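PDB 3TEF: Iron(III) ABC transporter, periplasmic iron-compound-binding protein from Vibrio cholerae, which probably binds iron-loaded catecholate siderophores in the periplasm and hands them to an ABC transporter for import. Local coordinates for residues A[142-147]-A[272-277]; A[158-163]-A[205-210]; A[172-177]-A[181-186]; A[235-240]-A[252-257]. All coordinates share one frame; numbering follows the deposited sequence.

Interaction 1: A[142-147]-A[272-277]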
loop_
_atom_site.group_PDB
_atom_site.type_symbol
_atom_site.label_atom_id
_atom_site.label_comp_id
_atom_site.label_asym_id
_atom_site.label_seq_id
_atom_site.Cartn_x
_atom_site.Cartn_y
_atom_site.Cartn_z
ATOM N N ASP A 142 15.237 4.078 -3.036
ATOM C CA ASP A 142 16.037 3.615 -1.909
ATOM C C ASP A 142 16.782 4.770 -1.243
ATOM O O ASP A 142 16.891 4.826 -0.015
ATOM C CB ASP A 142 17.011 2.532 -2.363
ATOM C CG ASP A 142 17.697 1.828 -1.196
ATOM O OD1 ASP A 142 17.013 1.456 -0.213
ATOM O OD2 ASP A 142 18.930 1.649 -1.264
ATOM N N ALA A 143 17.287 5.702 -2.049
ATOM C CA ALA A 143 18.051 6.812 -1.491
ATOM C C ALA A 143 17.171 7.694 -0.617
ATOM O O ALA A 143 17.618 8.215 0.409
ATOM C CB ALA A 143 18.714 7.631 -2.599
ATOM N N GLN A 144 15.919 7.846 -1.037
ATOM C CA GLN A 144 14.923 8.624 -0.310
ATOM C C GLN A 144 14.580 7.981 1.038
ATOM O O GLN A 144 14.542 8.662 2.068
ATOM C CB GLN A 144 13.665 8.806 -1.168
ATOM C CG GLN A 144 13.869 9.680 -2.418
ATOM C CD GLN A 144 12.692 9.633 -3.388
ATOM O OE1 GLN A 144 12.106 8.576 -3.630
ATOM N NE2 GLN A 144 12.337 10.791 -3.944
ATOM N N PHE A 145 14.326 6.675 1.026
ATOM C CA PHE A 145 14.130 5.924 2.260
ATOM C C PHE A 145 15.315 6.099 3.197
ATOM O O PHE A 145 15.142 6.359 4.387
ATOM C CB PHE A 145 13.941 4.435 1.977
ATOM C CG PHE A 145 12.505 4.038 1.720
ATOM C CD1 PHE A 145 11.631 3.822 2.778
ATOM C CD2 PHE A 145 12.040 3.875 0.427
ATOM C CE1 PHE A 145 10.305 3.454 2.544
ATOM C CE2 PHE A 145 10.725 3.508 0.185
ATOM C CZ PHE A 145 9.853 3.300 1.242
ATOM N N LYS A 146 16.518 5.933 2.657
ATOM C CA LYS A 146 17.722 5.955 3.480
ATOM C C LYS A 146 17.900 7.319 4.141
ATOM O O LYS A 146 18.272 7.409 5.316
ATOM C CB LYS A 146 18.955 5.605 2.641
ATOM C CG LYS A 146 18.957 4.188 2.085
ATOM C CD LYS A 146 19.019 3.147 3.188
ATOM C CE LYS A 146 18.971 1.716 2.628
ATOM N NZ LYS A 146 20.074 1.430 1.658
ATOM N N SER A 147 17.631 8.378 3.385
ATOM C CA SER A 147 17.792 9.732 3.900
ATOM C C SER A 147 16.805 10.023 5.034
ATOM O O SER A 147 17.185 10.556 6.076
ATOM C CB SER A 147 17.652 10.762 2.777
ATOM O OG SER A 147 16.342 10.745 2.238
ATOM N N GLN A 272 4.680 8.683 -3.087
ATOM C CA GLN A 272 3.848 9.502 -2.215
ATOM C C GLN A 272 4.127 9.276 -0.727
ATOM O O GLN A 272 4.115 10.227 0.057
ATOM C CB GLN A 272 2.360 9.294 -2.517
ATOM C CG GLN A 272 1.432 10.212 -1.736
ATOM C CD GLN A 272 1.575 11.665 -2.146
ATOM O OE1 GLN A 272 1.440 11.996 -3.322
ATOM N NE2 GLN A 272 1.879 12.531 -1.182
ATOM N N MET A 273 4.347 8.019 -0.330
ATOM C CA MET A 273 4.725 7.743 1.054
ATOM C C MET A 273 5.979 8.525 1.422
ATOM O O MET A 273 6.059 9.110 2.497
ATOM C CB MET A 273 4.970 6.246 1.267
ATOM C CG MET A 273 3.712 5.387 1.067
ATOM S SD MET A 273 4.092 3.635 0.971
ATOM C CE MET A 273 4.810 3.372 2.598
ATOM N N VAL A 274 6.971 8.485 0.540
ATOM C CA VAL A 274 8.204 9.247 0.749
ATOM C C VAL A 274 7.912 10.747 0.896
ATOM O O VAL A 274 8.390 11.402 1.834
ATOM C CB VAL A 274 9.205 9.016 -0.396
ATOM C CG1 VAL A 274 10.284 10.098 -0.391
ATOM C CG2 VAL A 274 9.829 7.635 -0.280
ATOM N N ALA A 275 7.112 11.284 -0.015
ATOM C CA ALA A 275 6.738 12.697 0.052
ATOM C C ALA A 275 6.051 13.022 1.375
ATOM O O ALA A 275 6.324 14.060 1.980
ATOM C CB ALA A 275 5.852 13.089 -1.118
ATOM N N ASP A 276 5.156 12.145 1.824
ATOM C CA ASP A 276 4.446 12.378 3.079
ATOM C C ASP A 276 5.413 12.419 4.257
ATOM O O ASP A 276 5.283 13.267 5.143
ATOM C CB ASP A 276 3.369 11.315 3.345
ATOM C CG ASP A 276 2.149 11.458 2.452
ATOM O OD1 ASP A 276 1.954 12.531 1.830
ATOM O OD2 ASP A 276 1.359 10.485 2.390
ATOM N N MET A 277 6.372 11.495 4.273
ATOM C CA MET A 277 7.341 11.420 5.364
ATOM C C MET A 277 8.260 12.648 5.359
ATOM O O MET A 277 8.558 13.215 6.408
ATOM C CB MET A 277 8.154 10.126 5.293
ATOM C CG MET A 277 7.366 8.835 5.579
ATOM S SD MET A 277 6.918 8.506 7.315
ATOM C CE MET A 277 5.412 9.455 7.469
#
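Phe145 meets Val274 at the rim of its ring: the methyl CG2 stands 4.2 Å above the ring plane, displaced from the centre toward CE2, its nearest ring atom. The same ring stacks with Trp114 and Phe185, and the valine methyl adds an aliphatic contact. The second flat group, the amide of Gln144, passes across the other methyl, CG1 of Val274. Val274 CG1 is 3.9 Å from Gln144 CD and nearly as close to its OE1 and NE2, so the methyl is met by the amide as a whole and not by one polar atom. Closer still is Gln144 CB, 3.7 Å from Val274 CG1, and the two side chains cross at about a right angle. The glutamine chain runs on straight from CG (chi2 169°), which carries the amide past the valine. Glutamine suits this partly exposed place because its aliphatic stem packs against the valine while it ends in a polar group. Beta-branched Val274 suits the buried side: its CG1 packs on Gln144 alone of the two, while its CG2 lies between Gln144 and the Phe145 ring. No hydrogen bond crosses the contact, which is plain helix-helix packing. It joins the long helix 131-154 to the C-terminal helix 267-279, with Ile148 one turn further along the former also touching Val274 and Met277, helix 180-184 bordering Phe145 and Met273, and helix 257-262 reaching Met273 through Trp260.

Interaction 2: A[158-163]-A[205-210]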
loop_
_atom_site.group_PDB
_atom_site.type_symbol
_atom_site.label_atom_id
_atom_site.label_comp_id
_atom_site.label_asym_id
_atom_site.label_seq_id
_atom_site.Cartn_x
_atom_site.Cartn_y
_atom_site.Cartn_z
ATOM N N ASP A 158 9.645 9.143 18.425
ATOM C CA ASP A 158 8.585 8.156 18.286
ATOM C C ASP A 158 7.446 8.671 17.415
ATOM O O ASP A 158 7.263 9.877 17.244
ATOM C CB ASP A 158 8.050 7.765 19.668
ATOM C CG ASP A 158 7.471 8.951 20.429
ATOM O OD1 ASP A 158 8.258 9.808 20.885
ATOM O OD2 ASP A 158 6.231 9.031 20.577
ATOM N N ALA A 159 6.690 7.740 16.849
ATOM C CA ALA A 159 5.493 8.101 16.107
ATOM C C ALA A 159 4.387 7.130 16.457
ATOM O O ALA A 159 4.635 5.946 16.707
ATOM C CB ALA A 159 5.747 8.084 14.614
ATOM N N MET A 160 3.167 7.647 16.475
ATOM C CA MET A 160 1.995 6.820 16.658
ATOM C C MET A 160 1.236 6.866 15.347
ATOM O O MET A 160 1.019 7.945 14.791
ATOM C CB MET A 160 1.128 7.372 17.786
ATOM C CG MET A 160 -0.128 6.564 18.048
ATOM S SD MET A 160 -1.140 7.259 19.364
ATOM C CE MET A 160 -0.085 6.968 20.784
ATOM N N LEU A 161 0.871 5.698 14.839
ATOM C CA LEU A 161 0.107 5.612 13.602
ATOM C C LEU A 161 -1.334 5.338 13.997
ATOM O O LEU A 161 -1.606 4.355 14.666
ATOM C CB LEU A 161 0.646 4.475 12.725
ATOM C CG LEU A 161 0.153 4.285 11.281
ATOM C CD1 LEU A 161 -1.344 3.923 11.210
ATOM C CD2 LEU A 161 0.452 5.490 10.408
ATOM N N VAL A 162 -2.238 6.228 13.604
ATOM C CA VAL A 162 -3.648 6.088 13.951
ATOM C C VAL A 162 -4.476 6.061 12.688
ATOM O O VAL A 162 -4.322 6.919 11.824
ATOM C CB VAL A 162 -4.135 7.243 14.846
ATOM C CG1 VAL A 162 -5.623 7.079 15.175
ATOM C CG2 VAL A 162 -3.324 7.293 16.128
ATOM N N MET A 163 -5.366 5.079 12.587
ATOM C CA MET A 163 -6.322 5.055 11.490
ATOM C C MET A 163 -7.687 5.421 12.040
ATOM O O MET A 163 -8.021 5.046 13.154
ATOM C CB MET A 163 -6.375 3.670 10.848
ATOM C CG MET A 163 -7.384 3.589 9.720
ATOM S SD MET A 163 -7.169 2.091 8.768
ATOM C CE MET A 163 -6.628 2.776 7.224
ATOM N N PHE A 205 -9.319 8.824 21.730
ATOM C CA PHE A 205 -8.608 10.090 21.845
ATOM C C PHE A 205 -7.898 10.191 23.194
ATOM O O PHE A 205 -6.836 10.803 23.308
ATOM C CB PHE A 205 -9.548 11.273 21.626
ATOM C CG PHE A 205 -9.984 11.437 20.199
ATOM C CD1 PHE A 205 -9.068 11.773 19.214
ATOM C CD2 PHE A 205 -11.313 11.262 19.840
ATOM C CE1 PHE A 205 -9.473 11.928 17.892
ATOM C CE2 PHE A 205 -11.717 11.414 18.527
ATOM C CZ PHE A 205 -10.796 11.748 17.551
ATOM N N GLU A 206 -8.481 9.580 24.214
ATOM C CA GLU A 206 -7.867 9.567 25.530
ATOM C C GLU A 206 -6.514 8.847 25.483
ATOM O O GLU A 206 -5.552 9.272 26.121
ATOM C CB GLU A 206 -8.804 8.911 26.551
ATOM C CG GLU A 206 -10.019 9.777 26.950
ATOM C CD GLU A 206 -11.135 9.816 25.901
ATOM O OE1 GLU A 206 -10.971 9.251 24.796
ATOM O OE2 GLU A 206 -12.192 10.422 26.192
ATOM N N TYR A 207 -6.453 7.759 24.719
ATOM C CA TYR A 207 -5.219 6.998 24.533
ATOM C C TYR A 207 -4.153 7.836 23.816
ATOM O O TYR A 207 -2.974 7.797 24.182
ATOM C CB TYR A 207 -5.540 5.722 23.753
ATOM C CG TYR A 207 -4.372 4.904 23.250
ATOM C CD1 TYR A 207 -4.038 3.692 23.854
ATOM C CD2 TYR A 207 -3.631 5.313 22.144
ATOM C CE1 TYR A 207 -2.990 2.919 23.385
ATOM C CE2 TYR A 207 -2.574 4.547 21.667
ATOM C CZ TYR A 207 -2.260 3.354 22.292
ATOM O OH TYR A 207 -1.220 2.584 21.819
ATOM N N ILE A 208 -4.565 8.591 22.800
ATOM C CA ILE A 208 -3.636 9.455 22.067
ATOM C C ILE A 208 -3.074 10.533 22.990
ATOM O O ILE A 208 -1.862 10.760 23.037
ATOM C CB ILE A 208 -4.303 10.109 20.835
ATOM C CG1 ILE A 208 -4.696 9.044 19.805
ATOM C CG2 ILE A 208 -3.365 11.130 20.193
ATOM C CD1 ILE A 208 -5.566 9.568 18.676
ATOM N N ARG A 209 -3.959 11.180 23.739
ATOM C CA ARG A 209 -3.554 12.227 24.678
ATOM C C ARG A 209 -2.693 11.678 25.814
ATOM O O ARG A 209 -1.661 12.257 26.153
ATOM C CB ARG A 209 -4.786 12.945 25.239
ATOM C CG ARG A 209 -4.496 13.912 26.381
ATOM C CD ARG A 209 -3.506 14.989 25.977
ATOM N NE ARG A 209 -3.204 15.883 27.094
ATOM C CZ ARG A 209 -2.065 15.879 27.780
ATOM N NH1 ARG A 209 -1.092 15.035 27.460
ATOM N NH2 ARG A 209 -1.894 16.730 28.784
ATOM N N GLU A 210 -3.116 10.559 26.396
ATOM C CA GLU A 210 -2.407 9.966 27.526
ATOM C C GLU A 210 -0.977 9.564 27.139
ATOM O O GLU A 210 -0.019 9.854 27.867
ATOM C CB GLU A 210 -3.197 8.782 28.121
ATOM C CG GLU A 210 -3.226 7.495 27.265
ATOM C CD GLU A 210 -4.240 6.442 27.750
ATOM O OE1 GLU A 210 -5.348 6.824 28.196
ATOM O OE2 GLU A 210 -3.932 5.228 27.678
#
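Met160 contributes the largest share of this interface, reaching out of strand 158-163 to meet two residues of helix 205-210. Its chain runs straight through CG and SD, with chi1 and chi2 both close to 180°, and then turns at the sulfur (chi3 -68°), which swings the methyl toward Tyr207. Met160 CE lies 3.6 Å from Tyr207 CE2. The sulfur itself sits at the ring's edge, 5.1 Å from the centroid of Tyr207, a Met-aromatic contact. A long, flexible thioether is well suited to this place: it spans the gap between strand and helix, and its polarisable sulfur can lie beside an aromatic rim. The same Met160 SD atom is 4.0 Å from CG1 of Ile208, the residue with the second largest buried area. Ile208 then extends its chain (chi2 170°) toward the strand, where CD1 comes tip to tip with Val162 CG2 at 4.1 Å. Met160 and Val162, two residues apart, point to the same side of the strand, and Ile208 meets both. No hydrogen bond crosses the interface; the backbone of Met160 and Val162 is paired with Leu217 of strand 215-220. Helix 205-210 runs antiparallel to the strand, its axis about 11.1 Å away, a spacing usual for a helix laid on a sheet. Here a helix packs on one face of the mixed sheet to which strands 158-165 and 215-220 belong, the alpha/beta sandwich expected of the C-terminal lobe in this solute-binding family.

Interaction 3: A[172-177]-A[181-186]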
loop_
_atom_site.group_PDB
_atom_site.type_symbol
_atom_site.label_atom_id
_atom_site.label_comp_id
_atom_site.label_asym_id
_atom_site.label_seq_id
_atom_site.Cartn_x
_atom_site.Cartn_y
_atom_site.Cartn_z
ATOM N N PHE A 172 -1.509 0.909 14.850
ATOM C CA PHE A 172 -0.734 -0.131 14.196
ATOM C C PHE A 172 0.726 0.132 14.524
ATOM O O PHE A 172 1.130 1.291 14.626
ATOM C CB PHE A 172 -0.901 -0.023 12.679
ATOM C CG PHE A 172 -2.285 -0.340 12.185
ATOM C CD1 PHE A 172 -2.553 -1.564 11.602
ATOM C CD2 PHE A 172 -3.312 0.594 12.276
ATOM C CE1 PHE A 172 -3.816 -1.866 11.132
ATOM C CE2 PHE A 172 -4.587 0.293 11.809
ATOM C CZ PHE A 172 -4.836 -0.936 11.235
ATOM N N GLY A 173 1.517 -0.928 14.653
ATOM C CA GLY A 173 2.929 -0.782 14.977
ATOM C C GLY A 173 3.877 -1.308 13.911
ATOM O O GLY A 173 3.510 -1.433 12.737
ATOM N N ALA A 174 5.097 -1.646 14.330
ATOM C CA ALA A 174 6.166 -2.000 13.397
ATOM C C ALA A 174 5.908 -3.282 12.609
ATOM O O ALA A 174 6.414 -3.446 11.498
ATOM C CB ALA A 174 7.500 -2.094 14.133
ATOM N N ASN A 175 5.140 -4.197 13.190
ATOM C CA ASN A 175 4.888 -5.478 12.549
ATOM C C ASN A 175 3.497 -5.545 11.943
ATOM O O ASN A 175 2.792 -6.548 12.043
ATOM C CB ASN A 175 5.137 -6.612 13.540
ATOM C CG ASN A 175 6.589 -6.661 13.996
ATOM O OD1 ASN A 175 7.506 -6.609 13.177
ATOM N ND2 ASN A 175 6.801 -6.732 15.306
ATOM N N SER A 176 3.125 -4.454 11.288
ATOM C CA SER A 176 1.803 -4.295 10.723
ATOM C C SER A 176 1.925 -3.891 9.260
ATOM O O SER A 176 3.033 -3.747 8.722
ATOM C CB SER A 176 1.053 -3.191 11.467
ATOM O OG SER A 176 1.552 -1.918 11.077
ATOM N N ARG A 177 0.779 -3.688 8.626
ATOM C CA ARG A 177 0.759 -3.224 7.253
ATOM C C ARG A 177 1.463 -1.872 7.128
ATOM O O ARG A 177 1.841 -1.479 6.032
ATOM C CB ARG A 177 -0.680 -3.107 6.759
ATOM C CG ARG A 177 -1.533 -2.135 7.569
ATOM C CD ARG A 177 -3.012 -2.328 7.242
ATOM N NE ARG A 177 -3.292 -2.048 5.835
ATOM C CZ ARG A 177 -4.305 -2.572 5.153
ATOM N NH1 ARG A 177 -5.144 -3.428 5.740
ATOM N NH2 ARG A 177 -4.483 -2.247 3.879
ATOM N N VAL A 181 6.709 2.816 8.429
ATOM C CA VAL A 181 6.909 3.919 9.359
ATOM C C VAL A 181 8.092 3.660 10.293
ATOM O O VAL A 181 8.886 4.564 10.568
ATOM C CB VAL A 181 5.649 4.174 10.209
ATOM C CG1 VAL A 181 5.919 5.237 11.264
ATOM C CG2 VAL A 181 4.474 4.611 9.313
ATOM N N TYR A 182 8.199 2.424 10.763
ATOM C CA TYR A 182 9.159 2.076 11.807
ATOM C C TYR A 182 10.410 1.407 11.253
ATOM O O TYR A 182 11.531 1.745 11.642
ATOM C CB TYR A 182 8.468 1.194 12.855
ATOM C CG TYR A 182 7.250 1.894 13.402
ATOM C CD1 TYR A 182 7.392 2.984 14.244
ATOM C CD2 TYR A 182 5.962 1.519 13.023
ATOM C CE1 TYR A 182 6.307 3.667 14.724
ATOM C CE2 TYR A 182 4.853 2.211 13.501
ATOM C CZ TYR A 182 5.037 3.281 14.353
ATOM O OH TYR A 182 3.964 3.986 14.854
ATOM N N LYS A 183 10.216 0.462 10.341
ATOM C CA LYS A 183 11.318 -0.342 9.821
ATOM C C LYS A 183 12.096 0.342 8.698
ATOM O O LYS A 183 13.294 0.098 8.523
ATOM C CB LYS A 183 10.819 -1.715 9.363
ATOM C CG LYS A 183 10.148 -2.521 10.463
ATOM C CD LYS A 183 9.988 -3.989 10.087
ATOM C CE LYS A 183 9.271 -4.750 11.197
ATOM N NZ LYS A 183 9.201 -6.213 10.919
ATOM N N ASP A 184 11.420 1.192 7.939
ATOM C CA ASP A 184 12.040 1.828 6.778
ATOM C C ASP A 184 12.290 3.305 6.961
ATOM O O ASP A 184 13.307 3.807 6.524
ATOM C CB ASP A 184 11.195 1.605 5.526
ATOM C CG ASP A 184 10.970 0.141 5.240
ATOM O OD1 ASP A 184 11.933 -0.647 5.349
ATOM O OD2 ASP A 184 9.824 -0.233 4.920
ATOM N N PHE A 185 11.358 4.002 7.598
ATOM C CA PHE A 185 11.459 5.445 7.729
ATOM C C PHE A 185 12.132 5.861 9.035
ATOM O O PHE A 185 12.434 7.040 9.238
ATOM C CB PHE A 185 10.075 6.075 7.595
ATOM C CG PHE A 185 9.538 6.062 6.189
ATOM C CD1 PHE A 185 10.293 6.560 5.138
ATOM C CD2 PHE A 185 8.284 5.537 5.913
ATOM C CE1 PHE A 185 9.803 6.560 3.840
ATOM C CE2 PHE A 185 7.783 5.527 4.608
ATOM C CZ PHE A 185 8.536 6.045 3.573
ATOM N N GLY A 186 12.331 4.891 9.923
ATOM C CA GLY A 186 13.176 5.081 11.089
ATOM C C GLY A 186 12.561 5.673 12.342
ATOM O O GLY A 186 13.287 6.092 13.248
HETATM O O HOH W 1 1.768 3.327 16.276
#
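Tyr182 packs against Ala174 from its first side-chain atom, with CB 3.7 Å from the alanine CB. Further out, Tyr182 CD2 lies 3.5 Å from Ala174 N, and its CE2 passes 3.7 Å from Gly173 C, so one flank of the ring runs along the backbone of 173-174. Alanine suits position 174 because its small CB can pack directly on the tyrosine CB. Val181 CG1 sits over the centre of one face of the same ring. At the tip, the hydroxyl bonds to Ala159 O of strand 158-165, and a bridging water donates to both Tyr182 OH and Phe172 O. The segment being packed is a type I beta turn, Gly173 to Ser176, linking strand 168-172 to helix 180-184. Ser176 OG closes it with a 2.6 Å bond to Gly173 O, while Glu196 accepts bonds from the amides of Gly173 and Asn175. Beyond the turn, Lys183 stretches out fully (chi2 to chi4 all near 180°), its CE 3.2 Å from Ala174 O. Its ammonium donates to Asn175 OD1 at 2.9 Å, nearly along the C=O axis, and also binds the carbonyl oxygens of Ala109 and Asp110, three neutral oxygens gathered round one positive charge.

Interaction 4: A[235-240]-A[252-257]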
loop_
_atom_site.group_PDB
_atom_site.type_symbol
_atom_site.label_atom_id
_atom_site.label_comp_id
_atom_site.label_asym_id
_atom_site.label_seq_id
_atom_site.Cartn_x
_atom_site.Cartn_y
_atom_site.Cartn_z
ATOM N N THR A 235 -12.357 17.596 12.418
ATOM C CA THR A 235 -12.957 16.885 13.538
ATOM C C THR A 235 -11.923 16.167 14.408
ATOM O O THR A 235 -12.072 16.100 15.631
ATOM C CB THR A 235 -14.027 15.886 13.054
ATOM O OG1 THR A 235 -13.528 15.158 11.924
ATOM C CG2 THR A 235 -15.292 16.630 12.646
ATOM N N PHE A 236 -10.875 15.644 13.776
ATOM C CA PHE A 236 -9.844 14.889 14.484
ATOM C C PHE A 236 -9.118 15.755 15.503
ATOM O O PHE A 236 -8.768 15.300 16.589
ATOM C CB PHE A 236 -8.831 14.307 13.496
ATOM C CG PHE A 236 -7.809 13.403 14.134
ATOM C CD1 PHE A 236 -8.144 12.115 14.511
ATOM C CD2 PHE A 236 -6.516 13.843 14.350
ATOM C CE1 PHE A 236 -7.205 11.283 15.097
ATOM C CE2 PHE A 236 -5.574 13.020 14.938
ATOM C CZ PHE A 236 -5.917 11.736 15.310
ATOM N N GLU A 237 -8.895 17.014 15.147
ATOM C CA GLU A 237 -8.139 17.898 16.014
ATOM C C GLU A 237 -9.047 18.538 17.054
ATOM O O GLU A 237 -9.362 19.727 16.981
ATOM C CB GLU A 237 -7.392 18.944 15.189
ATOM C CG GLU A 237 -6.579 18.325 14.066
ATOM C CD GLU A 237 -5.488 19.235 13.554
ATOM O OE1 GLU A 237 -5.679 20.470 13.581
ATOM O OE2 GLU A 237 -4.432 18.714 13.133
ATOM N N ASN A 238 -9.480 17.723 18.011
ATOM C CA ASN A 238 -10.295 18.194 19.119
ATOM C C ASN A 238 -9.414 18.589 20.295
ATOM O O ASN A 238 -8.195 18.658 20.160
ATOM C CB ASN A 238 -11.299 17.122 19.534
ATOM C CG ASN A 238 -10.639 15.788 19.825
ATOM O OD1 ASN A 238 -9.501 15.731 20.296
ATOM N ND2 ASN A 238 -11.354 14.702 19.542
ATOM N N ASP A 239 -10.028 18.836 21.446
ATOM C CA ASP A 239 -9.291 19.273 22.630
ATOM C C ASP A 239 -8.222 18.281 23.093
ATOM O O ASP A 239 -7.131 18.687 23.498
ATOM C CB ASP A 239 -10.250 19.581 23.787
ATOM C CG ASP A 239 -11.256 20.668 23.440
ATOM O OD1 ASP A 239 -10.864 21.856 23.418
ATOM O OD2 ASP A 239 -12.436 20.336 23.192
ATOM N N LEU A 240 -8.533 16.989 23.041
ATOM C CA LEU A 240 -7.608 15.970 23.528
ATOM C C LEU A 240 -6.363 15.884 22.655
ATOM O O LEU A 240 -5.254 15.664 23.148
ATOM C CB LEU A 240 -8.288 14.605 23.595
ATOM C CG LEU A 240 -9.416 14.484 24.615
ATOM C CD1 LEU A 240 -10.034 13.095 24.566
ATOM C CD2 LEU A 240 -8.896 14.790 26.009
ATOM N N ILE A 252 1.545 16.615 13.357
ATOM C CA ILE A 252 0.449 15.728 12.968
ATOM C C ILE A 252 0.419 15.693 11.450
ATOM O O ILE A 252 0.257 16.737 10.804
ATOM C CB ILE A 252 -0.927 16.204 13.462
ATOM C CG1 ILE A 252 -0.961 16.308 14.983
ATOM C CG2 ILE A 252 -2.023 15.251 12.969
ATOM C CD1 ILE A 252 -2.310 16.757 15.523
ATOM N N ALA A 253 0.589 14.503 10.882
ATOM C CA ALA A 253 0.600 14.342 9.434
ATOM C C ALA A 253 -0.595 13.509 8.987
ATOM O O ALA A 253 -0.841 12.434 9.535
ATOM C CB ALA A 253 1.885 13.684 8.991
ATOM N N TYR A 254 -1.334 14.008 7.999
ATOM C CA TYR A 254 -2.462 13.261 7.425
ATOM C C TYR A 254 -2.021 12.524 6.162
ATOM O O TYR A 254 -1.957 13.099 5.077
ATOM C CB TYR A 254 -3.668 14.184 7.181
ATOM C CG TYR A 254 -4.168 14.786 8.475
ATOM C CD1 TYR A 254 -5.123 14.135 9.238
ATOM C CD2 TYR A 254 -3.643 15.983 8.963
ATOM C CE1 TYR A 254 -5.560 14.654 10.434
ATOM C CE2 TYR A 254 -4.079 16.517 10.160
ATOM C CZ TYR A 254 -5.039 15.847 10.892
ATOM O OH TYR A 254 -5.484 16.349 12.090
ATOM N N LEU A 255 -1.700 11.244 6.332
ATOM C CA LEU A 255 -1.089 10.446 5.277
ATOM C C LEU A 255 -2.035 10.239 4.097
ATOM O O LEU A 255 -3.243 10.104 4.280
ATOM C CB LEU A 255 -0.659 9.085 5.828
ATOM C CG LEU A 255 0.337 9.047 6.996
ATOM C CD1 LEU A 255 0.644 7.612 7.352
ATOM C CD2 LEU A 255 1.621 9.781 6.657
ATOM N N ASP A 256 -1.479 10.192 2.894
ATOM C CA ASP A 256 -2.296 9.970 1.706
ATOM C C ASP A 256 -2.919 8.581 1.797
ATOM O O ASP A 256 -2.221 7.572 1.828
ATOM C CB ASP A 256 -1.451 10.083 0.441
ATOM C CG ASP A 256 -2.287 9.981 -0.822
ATOM O OD1 ASP A 256 -2.808 11.018 -1.284
ATOM O OD2 ASP A 256 -2.436 8.866 -1.348
ATOM N N VAL A 257 -4.238 8.522 1.859
ATOM C CA VAL A 257 -4.887 7.242 2.121
ATOM C C VAL A 257 -4.688 6.235 0.990
ATOM O O VAL A 257 -4.427 5.065 1.244
ATOM C CB VAL A 257 -6.385 7.408 2.410
ATOM C CG1 VAL A 257 -7.012 6.042 2.689
ATOM C CG2 VAL A 257 -6.572 8.335 3.589
#
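A tyrosine-glutamate hydrogen bond backed by aromatic packing ties Tyr254 of strand 252-254 to Glu237, at the turn between helices 232-236 and 239-242. The contact belongs to a beta-alpha-beta crossover: strand 215-220 leads through a series of short helices to strand 252-254, which pairs with it in parallel, and the turn at Glu237 is part of that connection. Glu237 is the centre of an inverse gamma turn, marked by a weak 2.9 Å bond from Asn238 N to Phe236 O. The turn lets one helix end and the next begin, with Asn238 as N-cap of the latter through a bond from Val241 N to its OD1.

Tyr254 OH donates to Glu237 OE2 at 2.8 Å, meeting the carboxylate on its anti side and 32° out of its plane. Seen from the tyrosine, OE2 lies at the ring edge in the ring plane, and the two planes are turned 45° apart. Glutamate fits this partly exposed place because its chain stays stretched out, taking the acceptor to the phenol. Phe236 is the buried member: with CG anti to the backbone N (chi1 -174°) its ring turns toward the sheet, touching Leu216 and Val218 of strand 215-220 as well as Ile208 and Phe205. Its CD2 lies 3.5 Å from Tyr254 OH and 4.1 Å from Tyr254 CE1. Beside the hydrogen bond, Ile252 brings its CD1 methyl to 3.7 Å from Glu237 OE2.

In the fold
Interactions 1 and 2 are buried and have no hydrogen bond across their segments; the first includes the amide of a glutamine, the second a Met-aromatic contact. Interactions 3 and 4 are partly buried, nearer the surface, and each adds a hydrogen bond with a charged side chain, a lysine donor in one and a glutamate acceptor in the other. Interactions 2 and 4 reach the same mixed sheet, their centres about 10 Å apart. Interaction 3 adjoins both the helices of interaction 1 and the strand of interaction 2. A polar tie joins interactions 1 and 4, where Asp276 OD2 accepts a bond from Asp256 N. Along the chain, the other three contacts are nested in the loop closed by interaction 1.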